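Long-range contacts in glycosyl hydrolases family 31 family protein (Aspergillus niger, PDB 6DRU), which releases alpha-xylose by hydrolysis from the non-reducing terminal glucose of xyloglucan oligosaccharides, as a family 31 alpha-xylosidase: residues A[79-84]-A[97-102]; A[191-196]-A[208-213]; A[253-258]-A[281-286]. One frame throughout, in Å; residues are numbered along the deposited sequence.

Contact 1: residues A[79-84]-A[97-102]; sequences GNIILR and LSFYRV. With MAN (alpha-D-mannopyranose), chain I.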
loop_
_atom_site.group_PDB
_atom_site.type_symbol
_atom_site.label_atom_id
_atom_site.label_comp_id
_atom_site.label_asym_id
_atom_site.label_seq_id
_atom_site.Cartn_x
_atom_site.Cartn_y
_atom_site.Cartn_z
ATOM N N GLY A 79 -5.950 36.404 -24.399
ATOM C CA GLY A 79 -5.700 36.194 -25.815
ATOM C C GLY A 79 -6.965 35.741 -26.515
ATOM O O GLY A 79 -8.027 36.360 -26.383
ATOM N N ASN A 80 -6.868 34.641 -27.259
ATOM C CA ASN A 80 -8.007 34.092 -27.979
ATOM C C ASN A 80 -8.611 32.878 -27.284
ATOM O O ASN A 80 -9.510 32.243 -27.844
ATOM C CB ASN A 80 -7.617 33.741 -29.421
ATOM C CG ASN A 80 -6.469 32.742 -29.506
ATOM O OD1 ASN A 80 -6.266 31.923 -28.611
ATOM N ND2 ASN A 80 -5.714 32.806 -30.599
ATOM N N ILE A 81 -8.140 32.541 -26.085
ATOM C CA ILE A 81 -8.686 31.431 -25.310
ATOM C C ILE A 81 -9.533 32.002 -24.182
ATOM O O ILE A 81 -9.194 33.037 -23.592
ATOM C CB ILE A 81 -7.571 30.507 -24.775
ATOM C CG1 ILE A 81 -8.162 29.196 -24.257
ATOM C CG2 ILE A 81 -6.768 31.176 -23.672
ATOM C CD1 ILE A 81 -7.117 28.188 -23.828
ATOM N N ILE A 82 -10.661 31.351 -23.909
ATOM C CA ILE A 82 -11.584 31.777 -22.865
ATOM C C ILE A 82 -11.867 30.594 -21.952
ATOM O O ILE A 82 -12.078 29.471 -22.421
ATOM C CB ILE A 82 -12.899 32.329 -23.460
ATOM C CG1 ILE A 82 -12.662 33.680 -24.137
ATOM C CG2 ILE A 82 -13.976 32.453 -22.394
ATOM C CD1 ILE A 82 -13.937 34.356 -24.600
ATOM N N LEU A 83 -11.871 30.852 -20.648
ATOM C CA LEU A 83 -12.252 29.865 -19.650
ATOM C C LEU A 83 -13.646 30.186 -19.132
ATOM O O LEU A 83 -13.963 31.345 -18.850
ATOM C CB LEU A 83 -11.253 29.846 -18.491
ATOM C CG LEU A 83 -11.774 29.393 -17.125
ATOM C CD1 LEU A 83 -12.012 27.889 -17.085
ATOM C CD2 LEU A 83 -10.822 29.826 -16.020
ATOM N N ARG A 84 -14.480 29.156 -19.021
ATOM C CA ARG A 84 -15.829 29.294 -18.483
ATOM C C ARG A 84 -16.039 28.220 -17.424
ATOM O O ARG A 84 -16.113 27.031 -17.748
ATOM C CB ARG A 84 -16.882 29.184 -19.587
ATOM C CG ARG A 84 -16.993 30.420 -20.465
ATOM C CD ARG A 84 -18.314 30.445 -21.222
ATOM N NE ARG A 84 -18.484 31.682 -21.980
ATOM C CZ ARG A 84 -18.229 31.806 -23.279
ATOM N NH1 ARG A 84 -17.790 30.766 -23.975
ATOM N NH2 ARG A 84 -18.412 32.972 -23.883
ATOM N N LEU A 97 -14.486 23.048 -15.419
ATOM C CA LEU A 97 -13.728 23.876 -16.345
ATOM C C LEU A 97 -14.100 23.560 -17.790
ATOM O O LEU A 97 -14.354 22.403 -18.140
ATOM C CB LEU A 97 -12.224 23.682 -16.141
ATOM C CG LEU A 97 -11.696 23.830 -14.712
ATOM C CD1 LEU A 97 -10.177 23.767 -14.693
ATOM C CD2 LEU A 97 -12.188 25.126 -14.084
ATOM N N SER A 98 -14.125 24.601 -18.623
ATOM C CA SER A 98 -14.350 24.465 -20.056
ATOM C C SER A 98 -13.546 25.542 -20.769
ATOM O O SER A 98 -13.437 26.668 -20.275
ATOM C CB SER A 98 -15.837 24.583 -20.410
ATOM O OG SER A 98 -16.355 25.848 -20.044
ATOM N N PHE A 99 -12.988 25.195 -21.926
ATOM C CA PHE A 99 -12.075 26.067 -22.653
ATOM C C PHE A 99 -12.571 26.287 -24.075
ATOM O O PHE A 99 -12.859 25.325 -24.796
ATOM C CB PHE A 99 -10.661 25.481 -22.669
ATOM C CG PHE A 99 -10.044 25.359 -21.307
ATOM C CD1 PHE A 99 -9.393 26.437 -20.728
ATOM C CD2 PHE A 99 -10.126 24.173 -20.599
ATOM C CE1 PHE A 99 -8.827 26.331 -19.471
ATOM C CE2 PHE A 99 -9.565 24.060 -19.341
ATOM C CZ PHE A 99 -8.913 25.141 -18.777
ATOM N N TYR A 100 -12.659 27.553 -24.475
ATOM C CA TYR A 100 -13.076 27.941 -25.813
ATOM C C TYR A 100 -11.982 28.758 -26.487
ATOM O O TYR A 100 -11.133 29.364 -25.827
ATOM C CB TYR A 100 -14.373 28.762 -25.781
ATOM C CG TYR A 100 -15.561 28.050 -25.177
ATOM C CD1 TYR A 100 -15.734 27.987 -23.800
ATOM C CD2 TYR A 100 -16.520 27.453 -25.987
ATOM C CE1 TYR A 100 -16.823 27.342 -23.246
ATOM C CE2 TYR A 100 -17.613 26.806 -25.442
ATOM C CZ TYR A 100 -17.760 26.753 -24.071
ATOM O OH TYR A 100 -18.846 26.109 -23.524
ATOM N N ARG A 101 -12.009 28.767 -27.817
ATOM C CA ARG A 101 -11.176 29.653 -28.616
ATOM C C ARG A 101 -12.051 30.668 -29.340
ATOM O O ARG A 101 -13.089 30.314 -29.904
ATOM C CB ARG A 101 -10.338 28.878 -29.638
ATOM C CG ARG A 101 -9.873 29.744 -30.804
ATOM C CD ARG A 101 -8.789 29.083 -31.633
ATOM N NE ARG A 101 -9.144 27.728 -32.040
ATOM C CZ ARG A 101 -10.074 27.438 -32.941
ATOM N NH1 ARG A 101 -10.755 28.412 -33.527
ATOM N NH2 ARG A 101 -10.331 26.174 -33.252
ATOM N N VAL A 102 -11.624 31.926 -29.325
ATOM C CA VAL A 102 -12.300 32.985 -30.063
ATOM C C VAL A 102 -11.729 32.991 -31.476
ATOM O O VAL A 102 -10.561 33.331 -31.682
ATOM C CB VAL A 102 -12.127 34.348 -29.385
ATOM C CG1 VAL A 102 -12.607 35.460 -30.301
ATOM C CG2 VAL A 102 -12.873 34.378 -28.067
HETATM C C1 MAN I . -23.713 27.692 -25.745
HETATM C C2 MAN I . -24.261 29.012 -26.238
HETATM C C3 MAN I . -23.133 30.014 -26.366
HETATM C C4 MAN I . -22.277 30.036 -25.116
HETATM C C5 MAN I . -21.939 28.629 -24.667
HETATM C C6 MAN I . -21.186 28.695 -23.358
HETATM O O2 MAN I . -25.223 29.502 -25.332
HETATM O O3 MAN I . -23.680 31.296 -26.567
HETATM O O4 MAN I . -21.082 30.731 -25.387
HETATM O O5 MAN I . -23.118 27.880 -24.485
HETATM O O6 MAN I . -22.081 29.065 -22.333
#
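Asn80 meets Val102 through the backbone: Val102 N donates to Asn80 O at 2.6 Å. Ile81 faces Arg101 in an antiparallel non-hydrogen-bonded pair. Its CD1 comes obliquely to the Phe99 ring, 4.2 Å from Phe99 CD1. Ile82 and Tyr100 form the hydrogen-bonded pair, each N donating to the other's O. On the same face of the sheet as Tyr100, Ile82 CD1 packs 3.6 Å from Val102 CG2. Leu83 pairs with Phe99 on the Ile81 face, and its CD1 touches both Leu97 CD2 and Phe99 CE1. That face packs on Phe29 and Ile220 of strands 28-35 and 216-222.

Arg84 is gripped twice by Ser98. Arg84 N donates to Ser98 O, and Ser98 OG, between its own N and carbonyl carbon (chi1 61°), donates in plane to a lone pair of Arg84 O at 2.6 Å. The extended Arg84 side chain crosses Tyr100 at about a right angle. NH1 sits over the Tyr100 ring face, offset toward the rim, with the guanidinium plane 74° from the ring plane. Arg84 CZ is 4.9 Å from the Tyr100 ring centroid, a cation-pi contact. NH1 also forms a salt bridge with Glu108. Mannose of a protein-attached glycan lies beside the pair, its O4 over one guanidinium face and its C6 3.5 Å from Tyr100 OH. These are the two central strands of a four-stranded antiparallel sheet, packed face to face against a second sheet.

Contact 2: residues A[191-196]-A[208-213]; sequences WNMPAE and FTAAST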
loop_
_atom_site.group_PDB
_atom_site.type_symbol
_atom_site.label_atom_id
_atom_site.label_comp_id
_atom_site.label_asym_id
_atom_site.label_seq_id
_atom_site.Cartn_x
_atom_site.Cartn_y
_atom_site.Cartn_z
ATOM N N TRP A 191 0.789 18.045 -20.067
ATOM C CA TRP A 191 0.587 17.422 -18.759
ATOM C C TRP A 191 1.905 17.545 -18.004
ATOM O O TRP A 191 2.780 16.681 -18.087
ATOM C CB TRP A 191 0.131 15.978 -18.937
ATOM C CG TRP A 191 -0.141 15.181 -17.689
ATOM C CD1 TRP A 191 0.651 14.205 -17.156
ATOM C CD2 TRP A 191 -1.301 15.255 -16.849
ATOM N NE1 TRP A 191 0.066 13.677 -16.032
ATOM C CE2 TRP A 191 -1.133 14.305 -15.821
ATOM C CE3 TRP A 191 -2.461 16.037 -16.860
ATOM C CZ2 TRP A 191 -2.077 14.119 -14.814
ATOM C CZ3 TRP A 191 -3.399 15.848 -15.858
ATOM C CH2 TRP A 191 -3.201 14.896 -14.850
ATOM N N ASN A 192 2.054 18.649 -17.269
ATOM C CA ASN A 192 3.315 19.009 -16.612
ATOM C C ASN A 192 3.486 18.192 -15.330
ATOM O O ASN A 192 3.355 18.683 -14.206
ATOM C CB ASN A 192 3.353 20.505 -16.331
ATOM C CG ASN A 192 4.701 20.970 -15.816
ATOM O OD1 ASN A 192 5.735 20.368 -16.109
ATOM N ND2 ASN A 192 4.699 22.049 -15.043
ATOM N N MET A 193 3.796 16.907 -15.519
ATOM C CA MET A 193 3.887 15.959 -14.418
ATOM C C MET A 193 5.064 15.017 -14.652
ATOM O O MET A 193 5.200 14.462 -15.756
ATOM C CB MET A 193 2.589 15.157 -14.277
ATOM C CG MET A 193 1.339 16.007 -14.125
ATOM S SD MET A 193 1.120 16.624 -12.448
ATOM C CE MET A 193 0.452 15.168 -11.649
ATOM N N PRO A 194 5.930 14.820 -13.657
ATOM C CA PRO A 194 7.026 13.851 -13.788
ATOM C C PRO A 194 6.669 12.427 -13.389
ATOM O O PRO A 194 7.534 11.549 -13.476
ATOM C CB PRO A 194 8.076 14.426 -12.830
ATOM C CG PRO A 194 7.262 15.031 -11.742
ATOM C CD PRO A 194 6.009 15.570 -12.391
ATOM N N ALA A 195 5.436 12.175 -12.963
ATOM C CA ALA A 195 5.051 10.851 -12.504
ATOM C C ALA A 195 4.734 9.934 -13.678
ATOM O O ALA A 195 4.243 10.371 -14.723
ATOM C CB ALA A 195 3.840 10.936 -11.572
ATOM N N GLU A 196 5.025 8.650 -13.497
ATOM C CA GLU A 196 4.584 7.657 -14.461
ATOM C C GLU A 196 3.064 7.554 -14.441
ATOM O O GLU A 196 2.405 7.867 -13.446
ATOM C CB GLU A 196 5.210 6.294 -14.161
ATOM C CG GLU A 196 6.709 6.235 -14.400
ATOM C CD GLU A 196 7.249 4.816 -14.383
ATOM O OE1 GLU A 196 6.537 3.912 -13.897
ATOM O OE2 GLU A 196 8.385 4.604 -14.857
ATOM N N PHE A 208 -5.585 11.618 -18.491
ATOM C CA PHE A 208 -4.212 11.519 -18.017
ATOM C C PHE A 208 -4.221 11.066 -16.566
ATOM O O PHE A 208 -5.086 11.477 -15.786
ATOM C CB PHE A 208 -3.482 12.857 -18.142
ATOM C CG PHE A 208 -3.368 13.354 -19.552
ATOM C CD1 PHE A 208 -4.378 14.120 -20.115
ATOM C CD2 PHE A 208 -2.254 13.056 -20.318
ATOM C CE1 PHE A 208 -4.278 14.580 -21.416
ATOM C CE2 PHE A 208 -2.146 13.511 -21.620
ATOM C CZ PHE A 208 -3.161 14.274 -22.170
ATOM N N THR A 209 -3.257 10.220 -16.202
ATOM C CA THR A 209 -3.157 9.706 -14.844
ATOM C C THR A 209 -1.750 9.921 -14.303
ATOM O O THR A 209 -0.782 10.028 -15.062
ATOM C CB THR A 209 -3.505 8.208 -14.757
ATOM O OG1 THR A 209 -2.485 7.436 -15.399
ATOM C CG2 THR A 209 -4.846 7.923 -15.420
ATOM N N ALA A 210 -1.653 9.987 -12.977
ATOM C CA ALA A 210 -0.380 10.104 -12.277
ATOM C C ALA A 210 -0.353 9.070 -11.163
ATOM O O ALA A 210 -1.252 9.049 -10.316
ATOM C CB ALA A 210 -0.186 11.515 -11.713
ATOM N N ALA A 211 0.673 8.214 -11.166
ATOM C CA ALA A 211 0.731 7.117 -10.203
ATOM C C ALA A 211 0.848 7.630 -8.773
ATOM O O ALA A 211 0.172 7.127 -7.867
ATOM C CB ALA A 211 1.901 6.191 -10.535
ATOM N N SER A 212 1.700 8.626 -8.548
ATOM C CA SER A 212 1.882 9.197 -7.222
ATOM C C SER A 212 2.337 10.636 -7.384
ATOM O O SER A 212 3.308 10.903 -8.098
ATOM C CB SER A 212 2.900 8.395 -6.403
ATOM O OG SER A 212 3.157 9.016 -5.154
ATOM N N THR A 213 1.636 11.555 -6.729
ATOM C CA THR A 213 1.957 12.970 -6.841
ATOM C C THR A 213 1.345 13.707 -5.660
ATOM O O THR A 213 0.521 13.165 -4.920
ATOM C CB THR A 213 1.455 13.555 -8.164
ATOM O OG1 THR A 213 1.882 14.918 -8.280
ATOM C CG2 THR A 213 -0.065 13.501 -8.227
#
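Trp191 and Phe208 lie in an apolar core between two beta sheets, where the loop after strand 187-191 packs on strand 205-213. Phe208 CB stands over the centre of the Trp191 six-membered ring, 3.4 Å from its centroid, in a CH-pi contact. The Phe208 ring is slid aside: its plane is 16° from that of the five-membered ring, and the two barely overlap. Met193 CG covers the opposite indole face, toward the rim. The Met193 chain then bends twice, at chi2 (-80°) and chi3 (-79°), and its CE ends 3.7 Å from Ala210 CB and also touches Thr213. Ala195 CB adds a methyl contact with Ala210 CB at 4.1 Å. One backbone bond ties the segments: Ala211 N donates to Glu196 O at 2.9 Å, nearly along the C=O axis. It forms just where strand 205-213 turns a corner at Ala211 and Ser212.

At that corner Ser212 touches Gly132 of a second subunit. Helix 432-435 packs on the Glu196 and Ala211 end. Strand 135-142 flanks the aromatic pair with Phe139 and Phe141, and strand 176-183 with Pro179 and Phe181.

Contact 3: residues A[253-258]-A[281-286]; sequences IQSKLR and MIVIDY. With XYS (alpha-D-xylopyranose), chain N; BGC (beta-D-glucopyranose), chain F.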
loop_
_atom_site.group_PDB
_atom_site.type_symbol
_atom_site.label_atom_id
_atom_site.label_comp_id
_atom_site.label_asym_id
_atom_site.label_seq_id
_atom_site.Cartn_x
_atom_site.Cartn_y
_atom_site.Cartn_z
ATOM N N ILE A 253 28.210 11.878 -39.660
ATOM C CA ILE A 253 28.560 11.302 -38.368
ATOM C C ILE A 253 28.784 9.808 -38.563
ATOM O O ILE A 253 27.845 9.061 -38.867
ATOM C CB ILE A 253 27.480 11.575 -37.313
ATOM C CG1 ILE A 253 27.347 13.080 -37.074
ATOM C CG2 ILE A 253 27.805 10.851 -36.016
ATOM C CD1 ILE A 253 26.060 13.478 -36.396
ATOM N N GLN A 254 30.028 9.372 -38.382
ATOM C CA GLN A 254 30.400 7.972 -38.537
ATOM C C GLN A 254 30.345 7.269 -37.187
ATOM O O GLN A 254 30.890 7.767 -36.198
ATOM C CB GLN A 254 31.801 7.853 -39.137
ATOM C CG GLN A 254 32.272 6.423 -39.339
ATOM C CD GLN A 254 31.439 5.678 -40.361
ATOM O OE1 GLN A 254 31.063 6.232 -41.396
ATOM N NE2 GLN A 254 31.142 4.416 -40.077
ATOM N N SER A 255 29.689 6.113 -37.152
ATOM C CA SER A 255 29.580 5.341 -35.922
ATOM C C SER A 255 29.255 3.900 -36.274
ATOM O O SER A 255 28.793 3.600 -37.379
ATOM C CB SER A 255 28.509 5.917 -34.989
ATOM O OG SER A 255 28.348 5.105 -33.839
ATOM N N LYS A 256 29.506 3.013 -35.316
ATOM C CA LYS A 256 29.139 1.607 -35.428
ATOM C C LYS A 256 29.344 0.957 -34.068
ATOM O O LYS A 256 29.853 1.575 -33.130
ATOM C CB LYS A 256 29.953 0.876 -36.499
ATOM C CG LYS A 256 31.368 0.525 -36.073
ATOM C CD LYS A 256 31.958 -0.533 -36.987
ATOM C CE LYS A 256 33.232 -1.120 -36.405
ATOM N NZ LYS A 256 33.686 -2.315 -37.169
ATOM N N LEU A 257 28.946 -0.306 -33.977
ATOM C CA LEU A 257 29.195 -1.131 -32.800
ATOM C C LEU A 257 30.189 -2.213 -33.217
ATOM O O LEU A 257 29.802 -3.209 -33.835
ATOM C CB LEU A 257 27.894 -1.727 -32.261
ATOM C CG LEU A 257 27.846 -2.354 -30.859
ATOM C CD1 LEU A 257 26.413 -2.704 -30.498
ATOM C CD2 LEU A 257 28.721 -3.593 -30.716
ATOM N N ARG A 258 31.467 -2.026 -32.887
ATOM C CA ARG A 258 31.994 -0.832 -32.225
ATOM C C ARG A 258 33.477 -0.703 -32.554
ATOM O O ARG A 258 34.128 -1.693 -32.887
ATOM C CB ARG A 258 31.797 -0.905 -30.704
ATOM C CG ARG A 258 32.469 -2.092 -30.032
ATOM C CD ARG A 258 32.100 -2.162 -28.559
ATOM N NE ARG A 258 32.755 -3.272 -27.872
ATOM C CZ ARG A 258 33.918 -3.173 -27.235
ATOM N NH1 ARG A 258 34.561 -2.012 -27.196
ATOM N NH2 ARG A 258 34.442 -4.234 -26.636
ATOM N N MET A 281 32.288 13.780 -37.406
ATOM C CA MET A 281 32.356 13.295 -36.036
ATOM C C MET A 281 32.544 11.784 -36.040
ATOM O O MET A 281 31.886 11.072 -36.803
ATOM C CB MET A 281 31.097 13.673 -35.244
ATOM C CG MET A 281 31.320 13.762 -33.741
ATOM S SD MET A 281 29.807 13.592 -32.778
ATOM C CE MET A 281 29.005 15.157 -33.100
ATOM N N ILE A 282 33.445 11.311 -35.182
ATOM C CA ILE A 282 33.728 9.890 -35.007
ATOM C C ILE A 282 33.225 9.486 -33.626
ATOM O O ILE A 282 33.525 10.161 -32.633
ATOM C CB ILE A 282 35.235 9.609 -35.143
ATOM C CG1 ILE A 282 35.708 9.849 -36.582
ATOM C CG2 ILE A 282 35.552 8.184 -34.715
ATOM C CD1 ILE A 282 35.479 8.705 -37.522
ATOM N N VAL A 283 32.469 8.392 -33.554
ATOM C CA VAL A 283 31.800 7.979 -32.323
ATOM C C VAL A 283 32.404 6.672 -31.826
ATOM O O VAL A 283 32.591 5.729 -32.606
ATOM C CB VAL A 283 30.283 7.835 -32.532
ATOM C CG1 VAL A 283 29.592 7.557 -31.212
ATOM C CG2 VAL A 283 29.715 9.086 -33.181
ATOM N N ILE A 284 32.698 6.614 -30.528
ATOM C CA ILE A 284 33.166 5.407 -29.853
ATOM C C ILE A 284 32.023 4.868 -29.004
ATOM O O ILE A 284 31.468 5.592 -28.168
ATOM C CB ILE A 284 34.406 5.685 -28.986
ATOM C CG1 ILE A 284 35.552 6.222 -29.845
ATOM C CG2 ILE A 284 34.838 4.423 -28.253
ATOM C CD1 ILE A 284 36.770 6.630 -29.045
ATOM N N ASP A 285 31.678 3.598 -29.206
ATOM C CA ASP A 285 30.496 3.018 -28.579
ATOM C C ASP A 285 30.827 2.540 -27.163
ATOM O O ASP A 285 31.853 2.898 -26.578
ATOM C CB ASP A 285 29.940 1.896 -29.454
ATOM C CG ASP A 285 28.470 1.615 -29.187
ATOM O OD1 ASP A 285 27.924 2.166 -28.207
ATOM O OD2 ASP A 285 27.861 0.841 -29.956
ATOM N N TYR A 286 29.945 1.719 -26.596
ATOM C CA TYR A 286 30.047 1.283 -25.210
ATOM C C TYR A 286 31.062 0.147 -25.075
ATOM O O TYR A 286 31.791 -0.188 -26.013
ATOM C CB TYR A 286 28.666 0.893 -24.677
ATOM C CG TYR A 286 28.051 -0.377 -25.244
ATOM C CD1 TYR A 286 28.356 -0.834 -26.522
ATOM C CD2 TYR A 286 27.144 -1.112 -24.494
ATOM C CE1 TYR A 286 27.782 -1.990 -27.026
ATOM C CE2 TYR A 286 26.564 -2.264 -24.989
ATOM C CZ TYR A 286 26.885 -2.701 -26.254
ATOM O OH TYR A 286 26.308 -3.850 -26.746
HETATM C C1 XYS N . 22.429 0.268 -26.998
HETATM C C2 XYS N . 22.344 1.423 -27.970
HETATM C C3 XYS N . 23.221 1.127 -29.165
HETATM C C4 XYS N . 24.620 0.789 -28.699
HETATM C C5 XYS N . 24.550 -0.298 -27.648
HETATM O O1 XYS N . 22.006 -0.912 -27.638
HETATM O O2 XYS N . 21.010 1.597 -28.384
HETATM O O3 XYS N . 23.265 2.251 -30.013
HETATM O O4 XYS N . 25.380 0.333 -29.793
HETATM O O5 XYS N . 23.760 0.128 -26.560
HETATM C C2 BGC F . 19.830 -6.569 -25.637
HETATM C C3 BGC F . 19.348 -5.403 -24.845
HETATM C C4 BGC F . 20.525 -4.456 -24.547
HETATM C C5 BGC F . 21.261 -4.126 -25.815
HETATM C C6 BGC F . 22.496 -3.296 -25.490
HETATM C C1 BGC F . 20.511 -6.042 -26.873
HETATM O O2 BGC F . 18.724 -7.422 -26.007
HETATM O O3 BGC F . 18.793 -5.856 -23.664
HETATM O O4 BGC F . 20.041 -3.262 -23.974
HETATM O O5 BGC F . 21.670 -5.312 -26.466
HETATM O O6 BGC F . 23.391 -3.332 -26.580
HETATM O O HOH W 1 32.282 2.713 -32.026
HETATM O O HOH W 2 33.789 0.609 -28.127
#
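Leu257 and Asp285 both hold CG anti to the backbone N, with chi1 -166° and -157°, and Leu257 CG comes 3.3 Å from Asp285 OD2, the side chains crossing at a slant. With Tyr286, these residues line the xylose pocket at the C-terminal ends of two neighbouring strands of the family 31 TIM barrel. The strands belong to a beta-alpha-beta unit, 252-254 and 281-284, linked through helix 262-274.

In the parallel ladder, Gln254 N donates to Met281 O at 3.0 Å and Val283 N to Gln254 O at 3.1 Å. Ile253 CG2 packs on Val283 CG2. Ser255 CB then meets Val283 CB as the strands begin to part.

Asp285 OD2 accepts a hydrogen bond from xylose O4 at 2.5 Å. Its other oxygen, OD1, takes a weak bond from Tyr286 N, which probably limits rotation of the carboxylate. Leu257 CD1 touches xylose O4 and also Tyr286 CE1, 3.8 Å away. Xylose C5 lies over one face of the Tyr286 ring, offset toward the rim. At the ring's end, Tyr286 OH accepts a hydrogen bond from glucose O6 at 3.0 Å. Asp487, assigned as the proton donor, His557 and Arg470 also bind the xylose.

A cis peptide precedes Arg258, whose CB packs against Asp285 CB. Its chain runs extended from CG to NE, and NH1 donates to water 2 at the guanidinium edge. Where direct strand pairing stops, water 1 donates to Lys256 O at 2.9 Å and to Val283 O, and takes a weak bond from Asp285 N.

The contacts follow one another along the chain, each closing before the next opens. Contacts 1 and 2 belong to the beta-sheet region that precedes the barrel in sequence. Their centres are about 24 Å apart, and their nearest atoms about 10 Å. Strand 216-222 relates them: it packs on the face of contact 1 that carries Ile81 and Phe99, and pairs in its own sheet with strand 187-191, which leads into contact 2. Contact 3 lies in the TIM barrel, across the chain's centre from both. Its centre is about 50 Å from that of contact 1 and about 36 Å from that of contact 2. Contact 3 supplies part of the xylose pocket, whereas contact 1 borders an attached glycan.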